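Local coordinates for putative hexose oxidase (Nonomuraea sp. ATCC 39727, PDB 5AWV), which binds FAD covalently and probably oxidises a sugar of teicoplanin-type glycopeptide antibiotics, at residues A[115-118]-A[119-122]; A[261-264]-A[265-268]; A[504-507]-A[508-512]. One frame throughout, in Å; residues are numbered along the deposited sequence.

Contact 1. Residues A[115-118]-A[119-122]; sequences AYDP and SMNA
Asp-117 and Ala-122 form an antiparallel hydrogen-bonded pair at the end of a beta hairpin. The turn joins strands 114-117 and 122-125. Asn-121 and Ala-122 both face Asp-117, which makes a G1 beta bulge, and Asn-121 has positive phi (47°).

The backbone bonds come first. Asp-117 N donates to Ala-122 O at 2.9 Å. In return, Asp-117 O receives three weak bonds, from the N atoms of Met-120, Asn-121 and Ala-122. Pro-118 O has a weak bond from Asn-121 N, and Arg-237 also donates to it.

The Asp-117 carboxylate bonds back into the turn. Its OD1 accepts from Ser-119 N at 2.9 Å, an Asx turn, and from Ser-119 OG at 2.8 Å. The two donors reach OD1 from the same face of the carboxylate plane. Ser-119 OG sits between its own N and carbonyl carbon (chi1 70°), close to OD1. The other oxygen, OD2, is bonded by Trp-228 of strand 223-229.

Met-120 CG lies beside the carboxylate, 3.8 Å from Asp-117 OD2, and Met-120 also touches Trp-228. Leu-27 and Pro-28 of the second subunit pack on Asp-117 and Pro-118.

On the Tyr-116 side, ring and Asn-121 amide stand nearly perpendicular. Asn-121 ND2 meets the ring at its edge and gives Tyr-116 OH a short but weak, bent bond of 2.7 Å.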
# COMPACT_ATOMS: atom_id res chain seq x y z
N ALA A 115 8.81 -8.01 -14.23
CA ALA A 115 9.15 -9.02 -15.26
C ALA A 115 8.95 -10.40 -14.79
O ALA A 115 8.94 -10.71 -13.58
CB ALA A 115 10.58 -8.88 -15.68
N TYR A 116 8.69 -11.25 -15.76
CA TYR A 116 8.68 -12.68 -15.49
C TYR A 116 10.13 -13.15 -15.27
O TYR A 116 10.99 -12.88 -16.07
CB TYR A 116 8.07 -13.46 -16.60
CG TYR A 116 8.28 -14.95 -16.38
CD1 TYR A 116 7.65 -15.63 -15.31
CD2 TYR A 116 9.11 -15.67 -17.25
CE1 TYR A 116 7.81 -16.99 -15.11
CE2 TYR A 116 9.26 -17.06 -17.09
CZ TYR A 116 8.62 -17.71 -16.01
OH TYR A 116 8.81 -19.08 -15.85
N ASP A 117 10.37 -13.84 -14.16
CA ASP A 117 11.70 -14.29 -13.78
C ASP A 117 11.79 -15.79 -13.90
O ASP A 117 11.31 -16.48 -12.99
CB ASP A 117 11.98 -13.86 -12.34
CG ASP A 117 13.40 -14.23 -11.86
OD1 ASP A 117 13.97 -15.20 -12.40
OD2 ASP A 117 13.89 -13.55 -10.96
N PRO A 118 12.36 -16.34 -15.01
CA PRO A 118 12.33 -17.83 -15.10
C PRO A 118 13.05 -18.57 -14.00
O PRO A 118 12.73 -19.69 -13.79
CB PRO A 118 12.93 -18.15 -16.49
CG PRO A 118 13.59 -16.90 -16.92
CD PRO A 118 13.14 -15.73 -16.08
N SER A 119 13.98 -17.97 -13.29
CA SER A 119 14.75 -18.79 -12.30
C SER A 119 13.97 -18.88 -10.98
O SER A 119 14.21 -19.78 -10.19
CB SER A 119 16.09 -18.19 -12.07
OG SER A 119 15.88 -16.99 -11.36
N MET A 120 13.02 -17.98 -10.76
CA MET A 120 12.04 -18.14 -9.67
C MET A 120 10.69 -18.70 -10.12
O MET A 120 9.89 -19.12 -9.27
CB MET A 120 11.89 -16.82 -8.92
CG MET A 120 13.23 -16.29 -8.44
SD MET A 120 13.85 -17.26 -6.99
CE MET A 120 13.40 -16.19 -5.64
N ASN A 121 10.46 -18.76 -11.45
CA ASN A 121 9.16 -19.10 -12.05
C ASN A 121 8.07 -18.25 -11.32
O ASN A 121 7.05 -18.76 -10.85
CB ASN A 121 8.86 -20.62 -12.02
CG ASN A 121 7.68 -21.00 -12.82
OD1 ASN A 121 6.93 -21.96 -12.50
ND2 ASN A 121 7.51 -20.36 -13.92
N ALA A 122 8.31 -16.95 -11.32
CA ALA A 122 7.43 -15.97 -10.64
C ALA A 122 7.67 -14.62 -11.27
O ALA A 122 8.67 -14.41 -11.90
CB ALA A 122 7.77 -15.90 -9.15

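Contact 2. Residues A[261-264]-A[265-268]; sequences GMTE and AAFS. With T55 (8-methylnonanoic acid), chain B; MAN (alpha-D-mannopyranose), chain C.
Met-262 bends back against the first turn of helix 264-280. Its CG lies 3.9 Å from Phe-267 CB, near the plane of the Phe-267 ring and at its edge. Its SD lies 3.9 Å from Ala-266 CB. CG stands opposite the Met-262 backbone N (chi1 -171°), and bends at chi2 and chi3 fold the chain over the helix start.

Thr-263 holds the backbone there. Its OG1 accepts from Ala-266 N at 3.1 Å, and its carbonyl O accepts a nearly straight bond from Phe-267 N at 2.9 Å. The next bond of the helix runs from Ser-268 N to Glu-264 O at 3.1 Å.

The Glu-264 side chain is extended and reaches ligand. Its OE1 accepts from O3 of the mannose at 2.7 Å. A modified side chain of the bound peptide is also hydrogen-bonded to OE1. The 8-methylnonanoic acid lies by Ala-265 and Ser-268, but it is modelled too close to Ala-265, so the detail there is doubtful.

Further out, Phe-309 of strand 309-316 touches both Met-262 and Phe-267, and Tyr-384 meets the Phe-267 ring. Ser-268 OG bonds Arg-272. The arrangement is a threonine N-cap at the start of helix 264-280, where a mannose and, less certainly, an 8-methylnonanoic acid are bound in this crystal.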
# COMPACT_ATOMS: atom_id res chain seq x y z
N GLY A 261 -32.66 13.75 3.72
CA GLY A 261 -33.73 12.85 4.01
C GLY A 261 -33.48 11.74 5.00
O GLY A 261 -34.38 10.96 5.21
N MET A 262 -32.29 11.64 5.61
CA MET A 262 -31.95 10.45 6.43
C MET A 262 -32.27 10.61 7.96
O MET A 262 -31.57 11.29 8.65
CB MET A 262 -30.42 10.14 6.19
CG MET A 262 -29.82 8.83 6.75
SD MET A 262 -30.36 7.34 5.88
CE MET A 262 -29.68 7.50 4.22
N THR A 263 -33.31 9.96 8.49
CA THR A 263 -33.57 9.98 9.92
C THR A 263 -32.57 9.07 10.65
O THR A 263 -31.97 8.19 10.06
CB THR A 263 -34.99 9.50 10.23
OG1 THR A 263 -35.23 8.19 9.69
CG2 THR A 263 -35.98 10.52 9.63
N GLU A 264 -32.54 9.23 11.96
CA GLU A 264 -31.83 8.34 12.86
C GLU A 264 -32.23 6.88 12.65
O GLU A 264 -31.37 5.98 12.55
CB GLU A 264 -32.01 8.81 14.27
CG GLU A 264 -31.14 8.11 15.30
CD GLU A 264 -31.20 8.82 16.67
OE1 GLU A 264 -30.86 8.13 17.69
OE2 GLU A 264 -31.56 10.07 16.76
N ALA A 265 -33.52 6.65 12.46
CA ALA A 265 -33.99 5.32 12.15
C ALA A 265 -33.60 4.69 10.80
O ALA A 265 -33.27 3.48 10.73
CB ALA A 265 -35.54 5.21 12.35
N ALA A 266 -33.70 5.48 9.75
CA ALA A 266 -33.33 5.06 8.44
C ALA A 266 -31.79 4.79 8.36
O ALA A 266 -31.39 3.86 7.71
CB ALA A 266 -33.69 6.14 7.44
N PHE A 267 -31.02 5.64 8.98
CA PHE A 267 -29.57 5.47 9.08
C PHE A 267 -29.24 4.16 9.74
O PHE A 267 -28.44 3.40 9.22
CB PHE A 267 -28.93 6.60 9.84
CG PHE A 267 -27.42 6.53 9.86
CD1 PHE A 267 -26.68 7.08 8.83
CD2 PHE A 267 -26.76 5.89 10.90
CE1 PHE A 267 -25.28 7.00 8.85
CE2 PHE A 267 -25.39 5.83 10.92
CZ PHE A 267 -24.63 6.41 9.90
N SER A 268 -29.78 3.93 10.92
CA SER A 268 -29.64 2.65 11.56
C SER A 268 -30.09 1.44 10.73
O SER A 268 -29.35 0.43 10.65
CB SER A 268 -30.28 2.64 12.95
OG SER A 268 -29.86 1.44 13.60
CAD T55 B . -33.79 3.40 13.96
CAE T55 B . -34.51 2.79 15.09
CAG T55 B . -34.88 1.45 14.48
CAH T55 B . -35.95 1.46 13.34
CAI T55 B . -36.36 0.11 12.82
CAJ T55 B . -37.35 0.03 11.64
CAK T55 B . -37.61 -1.44 11.37
CAL T55 B . -38.67 -1.93 10.39
CAF T55 B . -33.50 3.06 16.24
C T55 B . -38.82 -3.46 10.52
O T55 B . -38.45 -4.06 11.50
C1 MAN C . -31.09 9.92 22.99
C2 MAN C . -30.85 9.03 21.77
C3 MAN C . -29.50 9.35 21.14
C4 MAN C . -29.43 10.86 20.82
C5 MAN C . -29.59 11.75 22.10
C6 MAN C . -29.43 13.27 21.78
O2 MAN C . -31.83 9.28 20.83
O3 MAN C . -29.31 8.52 19.89
O4 MAN C . -28.18 11.02 20.31
O5 MAN C . -30.86 11.41 22.75
O6 MAN C . -30.68 13.80 21.23

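Contact 3. Residues A[504-507]-A[508-512]; sequences KVKA and AYDPR
Asp-510 OD2 is gripped by Lys-506 NZ, in a salt bridge of 2.7 Å, and by the backbone N of Phe-515. NZ meets OD2 on the anti side of the carboxylate, 24° out of its plane. The two side chains lie side by side and point the same way. The lysine chain bends at chi2 (66°), which carries NZ along the helix to the aspartate. NZ also bonds Asn-220 O, while Asp-510 OD1 takes His-514 N. Through His-514 N and Phe-515 N the buried carboxylate also holds the chain after the helix.

The segment is the C-terminal end of helix 499-509, in the berberine-like part of the chain. Asp-510 is the first residue to leave helical geometry, yet its N still bonds Lys-506 O at 2.8 Å. The preceding bond of the helix runs from Tyr-509 N to Val-505 O at 2.9 Å.

Val-505 CG1 rests 3.7 Å from Tyr-509 CD1. Val-505 O lies in the plane of that ring, at its edge, 3.3 Å from CD1. Asp-208 and His-206 are hydrogen-bonded to Tyr-509 OH. Past the helix, Pro-511 CB lies 3.5 Å from Ala-507 O.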
# COMPACT_ATOMS: atom_id res chain seq x y z
N LYS A 504 10.40 -12.81 17.14
CA LYS A 504 11.55 -13.70 16.90
C LYS A 504 12.24 -13.37 15.59
O LYS A 504 13.48 -13.30 15.54
CB LYS A 504 11.12 -15.14 16.98
CG LYS A 504 10.82 -15.52 18.43
CD LYS A 504 10.20 -16.88 18.53
CE LYS A 504 10.11 -17.31 19.99
NZ LYS A 504 9.69 -18.73 19.99
N VAL A 505 11.47 -13.06 14.53
CA VAL A 505 12.05 -12.63 13.26
C VAL A 505 12.84 -11.36 13.34
O VAL A 505 13.99 -11.27 12.83
CB VAL A 505 11.02 -12.54 12.12
CG1 VAL A 505 11.73 -12.22 10.82
CG2 VAL A 505 10.37 -13.87 11.94
N LYS A 506 12.30 -10.39 14.07
CA LYS A 506 12.90 -9.13 14.29
C LYS A 506 14.29 -9.30 15.04
O LYS A 506 15.28 -8.75 14.60
CB LYS A 506 11.95 -8.26 15.12
CG LYS A 506 12.50 -6.95 15.61
CD LYS A 506 12.82 -5.99 14.44
CE LYS A 506 13.38 -4.68 14.98
NZ LYS A 506 13.52 -3.61 13.94
N ALA A 507 14.29 -10.04 16.16
CA ALA A 507 15.50 -10.37 16.89
C ALA A 507 16.53 -11.10 16.00
O ALA A 507 17.74 -10.80 16.10
CB ALA A 507 15.19 -11.23 18.10
N ALA A 508 16.10 -12.01 15.14
CA ALA A 508 17.02 -12.77 14.30
C ALA A 508 17.64 -11.97 13.12
O ALA A 508 18.83 -12.14 12.82
CB ALA A 508 16.39 -14.06 13.78
N TYR A 509 16.87 -11.08 12.50
CA TYR A 509 17.33 -10.37 11.34
C TYR A 509 17.61 -8.93 11.52
O TYR A 509 18.36 -8.38 10.72
CB TYR A 509 16.39 -10.57 10.18
CG TYR A 509 16.27 -12.02 9.73
CD1 TYR A 509 15.32 -12.89 10.27
CD2 TYR A 509 17.09 -12.50 8.74
CE1 TYR A 509 15.24 -14.18 9.83
CE2 TYR A 509 17.01 -13.79 8.27
CZ TYR A 509 16.11 -14.63 8.80
OH TYR A 509 16.01 -15.90 8.33
N ASP A 510 17.12 -8.28 12.55
CA ASP A 510 17.51 -6.87 12.83
C ASP A 510 17.87 -6.73 14.34
O ASP A 510 17.26 -5.92 15.11
CB ASP A 510 16.41 -5.82 12.45
CG ASP A 510 16.82 -4.41 12.67
OD1 ASP A 510 18.03 -4.10 12.70
OD2 ASP A 510 15.97 -3.49 12.83
N PRO A 511 18.89 -7.50 14.78
CA PRO A 511 19.24 -7.50 16.23
C PRO A 511 19.65 -6.15 16.75
O PRO A 511 19.43 -5.89 17.90
CB PRO A 511 20.37 -8.54 16.33
CG PRO A 511 21.00 -8.50 14.96
CD PRO A 511 19.80 -8.40 14.04
N ARG A 512 20.09 -5.23 15.92
CA ARG A 512 20.41 -3.91 16.41
C ARG A 512 19.26 -2.92 16.40
O ARG A 512 19.44 -1.76 16.85
CB ARG A 512 21.57 -3.27 15.64
CG ARG A 512 22.85 -4.09 15.71
CD ARG A 512 23.73 -3.85 14.50
NE ARG A 512 24.29 -2.53 14.62
CZ ARG A 512 25.50 -2.23 15.08
NH1 ARG A 512 26.37 -3.15 15.47
NH2 ARG A 512 25.84 -0.97 15.13

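All three contacts are local, and none touches another. None is fully core: each mixes buried and exposed residues. Contact 2 lies furthest from the chain's centre, about 31 Å between centres, against 26 and 24 Å for contacts 1 and 3. Contact 1 is a hairpin turn in the FAD-binding range, near a second subunit. Contact 3 is a helix end in the berberine-like range. Contact 2 starts a helix on the opposite side of the chain's centre from both. An aspartate carboxylate organises contacts 1 and 3. In contact 1 all its named donors are neutral; in contact 3 a lysine joins two backbone N-H groups. In contact 2 a threonine hydroxyl does the capping, and the carboxylate there faces ligand instead.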